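Local coordinates for protein putative glycosidase ph117-related (Bacteroides thetaiotaomicron, PDB 5A7V) that probably cleaves beta-mannosidic linkages as a member of glycoside hydrolase family 130, and binds mannose residues in a pocket near the middle of its fold, at residues E231-A236 with L255-S260; Q269-G274 with L286-K291. One frame throughout, in Å; residues are numbered along the deposited sequence.

Contact 1: E231-A236 with L255-S260; sequences EEHVFA and LRKLFS. With MAN (alpha-D-mannopyranose), chain E.
Val234 meets Phe259 and Leu258 through two backbone hydrogen bonds that use both of its backbone polar atoms: its N donates to Phe259 O (3.0 Å), and its O receives the N-H of Leu258 at 2.8 Å, almost head-on to the carbonyl (C=O...N 170°). A third hydrogen bond joins side chains: Ser260 OG sits 2.8 Å from His233 ND1, at the edge of the imidazole and close to its plane, which should restrict the ring's rotation. A water lies between Ala236 N, from which it accepts, and Arg256 O, to which it can donate.

Two ring faces are met by aliphatic carbons. The extended chain of Lys257 slants across the imidazole so that CE lies over its centre, 3.7 Å from the centroid of the His233 ring, a CH-pi contact made by a methylene rather than by the ammonium group. Likewise Val234 CG2 rests over the Phe259 ring, 3.6 Å from CZ of Phe259. That ring reaches the valine because its CG stands between the backbone N and the carbonyl carbon (chi1 72°).

The remaining contacts are mainly apolar. Leu255 CD1 lies over one face of the Phe235 ring, toward its rim, with His233 CB of its own segment over the opposite face, and Phe235 CE1 comes 3.6 Å from Leu255 CB; Arg256 O is a polar neighbour at the ring edge. Further along, Ala236 CB meets Leu258 CD2 at 3.7 Å.

Glu231 takes no part in this packing; its extended side chain runs to the bound mannose, putting OE2 2.8 Å from MAN O1. Segment 255-260 lies as a loop beside strand 235-239, which pairs with strand 225-229. Leu255 and Leu258 also touch Trp229 and Tyr228 of that strand, while Phe259 reaches strands 270-280 and 306-314.

Contact 2: Q269-G274 with L286-K291; sequences QLTECG and LLYNGK. With MAN (alpha-D-mannopyranose), chain E.
Strands 270-273 and 286-291 run antiparallel at 144° with their axes 4.6 Å apart, and Glu272 and Asn289 form a hydrogen-bonded pair, Glu272 N to Asn289 O 2.8 Å and Asn289 N to Glu272 O 2.7 Å. At one end a classic beta bulge interrupts the pairing. Gln269 and Leu270 both face Lys291 there: Gln269 N donates to Lys291 O (2.8 Å), whereas Lys291 N approaches Leu270 O from 35° out of the carbonyl plane, at 3.2 Å. Toward the other end, a weak bond joins Gly274 N to Leu287 O.

Lys291 runs fully extended alongside Leu270, its CD 3.8 Å from Leu270 CD1. The two strands form a hairpin within one blade of the five-bladed beta-propeller expected of GH130 enzymes, and on the face bearing Leu270, Glu272, Asn289 and Lys291, Leu270 and Glu272 line the mannose pocket. With CG anti to N (chi1 177°) and the chain extended beyond it, Glu272 carries its carboxylate to the mannose: OE2 accepts from MAN O2 at 2.6 Å, and OE1 lies 2.7 Å from MAN O1. Ser204 also bonds to OE2, gripping that oxygen a second time. Beside it, Asn289 turns its OD1 to Ile349 N. Elsewhere, Tyr288 lies alongside Thr271, the tyrosine OH bonding to Asp267, and Cys273 SG packs on Leu286 CD2.

Contact 1 and contact 2 have centres 10 Å apart and converge on one hydroxyl, MAN O1. Its single proton could go to either Glu231 OE2 or Glu272 OE1, two oxygens 4.3 Å apart; two carboxylates from separate backbone elements, a loop and a strand, thus meet at O1. Asp146, Asp367, Tyr306 and Asn78 bond to the mannose as well. The contacts also touch directly: Glu231 O packs 3.4 Å from Leu270 CB, Val234 CG2 lies 3.6 Å from Thr271 O, and the rings of Phe259 and Tyr288 meet edge-to-face. Strand 235-239 connects through 225-229 and 205-212 to strand 270-280 in one sheet.

Contact 1: E231-A236 with L255-S260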
loop_
_atom_site.group_PDB
_atom_site.type_symbol
_atom_site.label_atom_id
_atom_site.label_comp_id
_atom_site.label_asym_id
_atom_site.label_seq_id
_atom_site.Cartn_x
_atom_site.Cartn_y
_atom_site.Cartn_z
ATOM N N GLU A 231 9.239 -3.690 -4.613
ATOM C CA GLU A 231 8.737 -4.964 -4.055
ATOM C C GLU A 231 9.862 -5.853 -3.461
ATOM O O GLU A 231 9.785 -6.296 -2.293
ATOM C CB GLU A 231 7.957 -5.703 -5.149
ATOM C CG GLU A 231 7.401 -7.055 -4.773
ATOM C CD GLU A 231 6.835 -7.848 -5.925
ATOM O OE1 GLU A 231 7.143 -7.606 -7.111
ATOM O OE2 GLU A 231 6.037 -8.772 -5.638
ATOM N N GLU A 232 10.856 -6.168 -4.286
ATOM C CA GLU A 232 11.942 -7.073 -3.873
ATOM C C GLU A 232 13.031 -6.404 -3.015
ATOM O O GLU A 232 13.804 -7.071 -2.345
ATOM C CB GLU A 232 12.605 -7.703 -5.098
ATOM C CG GLU A 232 11.676 -8.569 -5.938
ATOM C CD GLU A 232 12.260 -9.050 -7.273
ATOM O OE1 GLU A 232 13.448 -8.868 -7.533
ATOM O OE2 GLU A 232 11.513 -9.618 -8.064
ATOM N N HIS A 233 13.148 -5.089 -3.141
ATOM C CA HIS A 233 14.057 -4.221 -2.366
ATOM C C HIS A 233 13.362 -2.869 -2.245
ATOM O O HIS A 233 12.427 -2.589 -3.046
ATOM C CB HIS A 233 15.403 -3.991 -3.071
ATOM C CG HIS A 233 16.078 -5.242 -3.476
ATOM N ND1 HIS A 233 16.948 -5.936 -2.656
ATOM C CD2 HIS A 233 15.962 -5.952 -4.622
ATOM C CE1 HIS A 233 17.330 -7.036 -3.292
ATOM N NE2 HIS A 233 16.736 -7.069 -4.477
ATOM N N VAL A 234 13.795 -2.080 -1.269
ATOM C CA VAL A 234 13.361 -0.673 -1.205
ATOM C C VAL A 234 14.342 0.198 -1.990
ATOM O O VAL A 234 15.537 0.234 -1.685
ATOM C CB VAL A 234 13.212 -0.168 0.250
ATOM C CG1 VAL A 234 12.851 1.299 0.289
ATOM C CG2 VAL A 234 12.195 -1.044 0.982
ATOM N N PHE A 235 13.790 0.857 -3.008
ATOM C CA PHE A 235 14.476 1.779 -3.896
ATOM C C PHE A 235 13.903 3.199 -3.632
ATOM O O PHE A 235 12.981 3.357 -2.815
ATOM C CB PHE A 235 14.225 1.423 -5.352
ATOM C CG PHE A 235 14.657 0.026 -5.745
ATOM C CD1 PHE A 235 15.996 -0.301 -5.827
ATOM C CD2 PHE A 235 13.713 -0.962 -6.042
ATOM C CE1 PHE A 235 16.379 -1.567 -6.220
ATOM C CE2 PHE A 235 14.108 -2.239 -6.412
ATOM C CZ PHE A 235 15.449 -2.524 -6.507
ATOM N N ALA A 236 14.454 4.226 -4.313
ATOM C CA ALA A 236 13.916 5.597 -4.165
ATOM C C ALA A 236 13.965 6.334 -5.481
ATOM O O ALA A 236 14.583 5.888 -6.456
ATOM C CB ALA A 236 14.629 6.346 -3.068
ATOM N N LEU A 255 19.833 0.113 -10.283
ATOM C CA LEU A 255 18.980 0.707 -9.220
ATOM C C LEU A 255 19.685 0.574 -7.859
ATOM O O LEU A 255 20.154 -0.525 -7.486
ATOM C CB LEU A 255 17.627 0.042 -9.185
ATOM C CG LEU A 255 16.790 0.213 -10.459
ATOM C CD1 LEU A 255 15.634 -0.792 -10.440
ATOM C CD2 LEU A 255 16.261 1.636 -10.582
ATOM N N ARG A 256 19.722 1.656 -7.086
ATOM C CA ARG A 256 20.397 1.672 -5.781
ATOM C C ARG A 256 19.441 1.164 -4.703
ATOM O O ARG A 256 18.379 1.722 -4.451
ATOM C CB ARG A 256 20.899 3.080 -5.420
ATOM C CG ARG A 256 21.564 3.185 -4.040
ATOM C CD ARG A 256 22.138 4.571 -3.850
ATOM N NE ARG A 256 22.532 4.854 -2.501
ATOM C CZ ARG A 256 23.558 5.641 -2.176
ATOM N NH1 ARG A 256 24.300 6.247 -3.119
ATOM N NH2 ARG A 256 23.856 5.833 -0.876
ATOM N N LYS A 257 19.840 0.071 -4.057
ATOM C CA LYS A 257 19.029 -0.555 -2.990
ATOM C C LYS A 257 19.231 0.202 -1.699
ATOM O O LYS A 257 20.373 0.250 -1.171
ATOM C CB LYS A 257 19.407 -2.032 -2.813
ATOM C CG LYS A 257 19.151 -2.886 -4.023
ATOM C CD LYS A 257 19.927 -4.218 -3.932
ATOM C CE LYS A 257 19.745 -5.038 -5.167
ATOM N NZ LYS A 257 20.578 -6.288 -5.117
ATOM N N LEU A 258 18.175 0.792 -1.133
ATOM C CA LEU A 258 18.264 1.451 0.159
ATOM C C LEU A 258 18.337 0.460 1.322
ATOM O O LEU A 258 19.085 0.696 2.269
ATOM C CB LEU A 258 17.054 2.404 0.376
ATOM C CG LEU A 258 17.086 3.774 -0.280
ATOM C CD1 LEU A 258 17.593 3.853 -1.671
ATOM C CD2 LEU A 258 15.794 4.521 -0.044
ATOM N N PHE A 259 17.516 -0.592 1.232
ATOM C CA PHE A 259 17.674 -1.809 2.068
ATOM C C PHE A 259 16.939 -2.934 1.383
ATOM O O PHE A 259 16.212 -2.732 0.404
ATOM C CB PHE A 259 17.245 -1.596 3.535
ATOM C CG PHE A 259 15.760 -1.474 3.804
ATOM C CD1 PHE A 259 15.112 -0.244 3.824
ATOM C CD2 PHE A 259 15.013 -2.620 4.158
ATOM C CE1 PHE A 259 13.771 -0.130 4.155
ATOM C CE2 PHE A 259 13.692 -2.528 4.488
ATOM C CZ PHE A 259 13.036 -1.274 4.463
ATOM N N SER A 260 17.180 -4.144 1.908
ATOM C CA SER A 260 16.756 -5.354 1.253
ATOM C C SER A 260 16.217 -6.367 2.274
ATOM O O SER A 260 16.403 -6.202 3.490
ATOM C CB SER A 260 17.989 -5.976 0.573
ATOM O OG SER A 260 18.448 -5.125 -0.487
HETATM C C1 MAN E . 2.546 -8.623 -4.304
HETATM C C2 MAN E . 1.799 -7.354 -3.838
HETATM C C3 MAN E . 0.259 -7.413 -3.869
HETATM C C4 MAN E . -0.259 -8.760 -3.332
HETATM C C5 MAN E . 0.875 -9.719 -2.925
HETATM C C6 MAN E . 0.355 -11.124 -2.545
HETATM O O1 MAN E . 3.952 -8.724 -3.712
HETATM O O2 MAN E . 2.254 -6.305 -4.704
HETATM O O3 MAN E . -0.268 -7.261 -5.173
HETATM O O4 MAN E . -1.123 -8.447 -2.259
HETATM O O5 MAN E . 1.773 -9.821 -4.075
HETATM O O6 MAN E . -0.269 -11.726 -3.687
HETATM O O HOH W 1 16.849 3.564 -5.802
#

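Contact 2: Q269-G274 with L286-K291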
loop_
_atom_site.group_PDB
_atom_site.type_symbol
_atom_site.label_atom_id
_atom_site.label_comp_id
_atom_site.label_asym_id
_atom_site.label_seq_id
_atom_site.Cartn_x
_atom_site.Cartn_y
_atom_site.Cartn_z
ATOM N N GLN A 269 11.990 -12.483 2.181
ATOM C CA GLN A 269 11.866 -12.676 0.739
ATOM C C GLN A 269 11.584 -11.369 0.001
ATOM O O GLN A 269 12.101 -11.179 -1.114
ATOM C CB GLN A 269 10.773 -13.716 0.428
ATOM C CG GLN A 269 10.732 -14.154 -1.028
ATOM C CD GLN A 269 9.897 -15.434 -1.208
ATOM O OE1 GLN A 269 9.902 -16.291 -0.337
ATOM N NE2 GLN A 269 9.159 -15.511 -2.263
ATOM N N LEU A 270 10.763 -10.491 0.609
ATOM C CA LEU A 270 10.412 -9.173 -0.012
ATOM C C LEU A 270 10.401 -8.146 1.103
ATOM O O LEU A 270 10.087 -8.452 2.276
ATOM C CB LEU A 270 9.020 -9.204 -0.629
ATOM C CG LEU A 270 8.753 -10.189 -1.729
ATOM C CD1 LEU A 270 7.258 -10.163 -2.091
ATOM C CD2 LEU A 270 9.604 -9.964 -2.953
ATOM N N THR A 271 10.716 -6.907 0.693
ATOM C CA THR A 271 10.534 -5.674 1.504
ATOM C C THR A 271 9.782 -4.682 0.605
ATOM O O THR A 271 10.413 -3.949 -0.181
ATOM C CB THR A 271 11.893 -5.047 1.978
ATOM O OG1 THR A 271 12.744 -4.889 0.837
ATOM C CG2 THR A 271 12.609 -5.941 2.989
ATOM N N GLU A 272 8.474 -4.690 0.691
ATOM C CA GLU A 272 7.630 -4.051 -0.318
ATOM C C GLU A 272 6.927 -2.856 0.304
ATOM O O GLU A 272 6.237 -2.925 1.305
ATOM C CB GLU A 272 6.583 -5.039 -0.824
ATOM C CG GLU A 272 5.611 -4.408 -1.842
ATOM C CD GLU A 272 4.812 -5.388 -2.648
ATOM O OE1 GLU A 272 4.727 -6.594 -2.215
ATOM O OE2 GLU A 272 4.311 -5.013 -3.726
ATOM N N CYS A 273 7.150 -1.689 -0.310
ATOM C CA CYS A 273 6.625 -0.407 0.226
ATOM C C CYS A 273 5.138 -0.477 0.490
ATOM O O CYS A 273 4.404 -1.060 -0.282
ATOM C CB CYS A 273 7.012 0.740 -0.715
ATOM S SG CYS A 273 8.805 1.022 -0.795
ATOM N N GLY A 274 4.688 0.152 1.583
ATOM C CA GLY A 274 3.287 0.157 1.965
ATOM C C GLY A 274 2.591 1.516 1.681
ATOM O O GLY A 274 2.649 1.986 0.523
ATOM N N LEU A 286 9.001 4.733 6.865
ATOM C CA LEU A 286 8.425 3.973 5.781
ATOM C C LEU A 286 7.784 2.734 6.401
ATOM O O LEU A 286 8.494 1.845 6.964
ATOM C CB LEU A 286 9.491 3.521 4.782
ATOM C CG LEU A 286 9.004 2.638 3.637
ATOM C CD1 LEU A 286 7.993 3.330 2.717
ATOM C CD2 LEU A 286 10.124 2.062 2.835
ATOM N N LEU A 287 6.455 2.646 6.330
ATOM C CA LEU A 287 5.725 1.428 6.771
ATOM C C LEU A 287 5.638 0.536 5.534
ATOM O O LEU A 287 5.323 0.987 4.426
ATOM C CB LEU A 287 4.367 1.808 7.360
ATOM C CG LEU A 287 4.387 2.785 8.545
ATOM C CD1 LEU A 287 4.276 4.255 8.141
ATOM C CD2 LEU A 287 3.257 2.481 9.519
ATOM N N TYR A 288 5.984 -0.761 5.702
ATOM C CA TYR A 288 6.175 -1.635 4.545
ATOM C C TYR A 288 5.680 -3.064 4.855
ATOM O O TYR A 288 5.329 -3.357 6.003
ATOM C CB TYR A 288 7.627 -1.637 4.040
ATOM C CG TYR A 288 8.649 -2.264 4.968
ATOM C CD1 TYR A 288 9.223 -1.576 5.994
ATOM C CD2 TYR A 288 9.021 -3.600 4.770
ATOM C CE1 TYR A 288 10.140 -2.184 6.851
ATOM C CE2 TYR A 288 9.925 -4.215 5.620
ATOM C CZ TYR A 288 10.505 -3.509 6.654
ATOM O OH TYR A 288 11.414 -4.074 7.518
ATOM N N ASN A 289 5.673 -3.861 3.804
ATOM C CA ASN A 289 5.198 -5.245 3.843
ATOM C C ASN A 289 6.348 -6.206 3.655
ATOM O O ASN A 289 7.049 -6.150 2.664
ATOM C CB ASN A 289 4.158 -5.395 2.719
ATOM C CG ASN A 289 2.945 -4.527 2.975
ATOM O OD1 ASN A 289 2.194 -4.768 3.891
ATOM N ND2 ASN A 289 2.763 -3.464 2.152
ATOM N N GLY A 290 6.529 -7.079 4.647
ATOM C CA GLY A 290 7.541 -8.129 4.517
ATOM C C GLY A 290 6.927 -9.443 4.098
ATOM O O GLY A 290 5.874 -9.802 4.618
ATOM N N LYS A 291 7.592 -10.185 3.234
ATOM C CA LYS A 291 7.171 -11.566 2.927
ATOM C C LYS A 291 8.214 -12.511 3.558
ATOM O O LYS A 291 9.425 -12.364 3.369
ATOM C CB LYS A 291 7.077 -11.828 1.419
ATOM C CG LYS A 291 6.649 -13.241 1.103
ATOM C CD LYS A 291 6.495 -13.492 -0.404
ATOM C CE LYS A 291 6.077 -14.939 -0.659
ATOM N NZ LYS A 291 5.830 -15.175 -2.094
HETATM C C1 MAN E . 2.546 -8.623 -4.304
HETATM C C2 MAN E . 1.799 -7.354 -3.838
HETATM C C3 MAN E . 0.259 -7.413 -3.869
HETATM C C4 MAN E . -0.259 -8.760 -3.332
HETATM C C5 MAN E . 0.875 -9.719 -2.925
HETATM C C6 MAN E . 0.355 -11.124 -2.545
HETATM O O1 MAN E . 3.952 -8.724 -3.712
HETATM O O2 MAN E . 2.254 -6.305 -4.704
HETATM O O3 MAN E . -0.268 -7.261 -5.173
HETATM O O4 MAN E . -1.123 -8.447 -2.259
HETATM O O5 MAN E . 1.773 -9.821 -4.075
HETATM O O6 MAN E . -0.269 -11.726 -3.687
#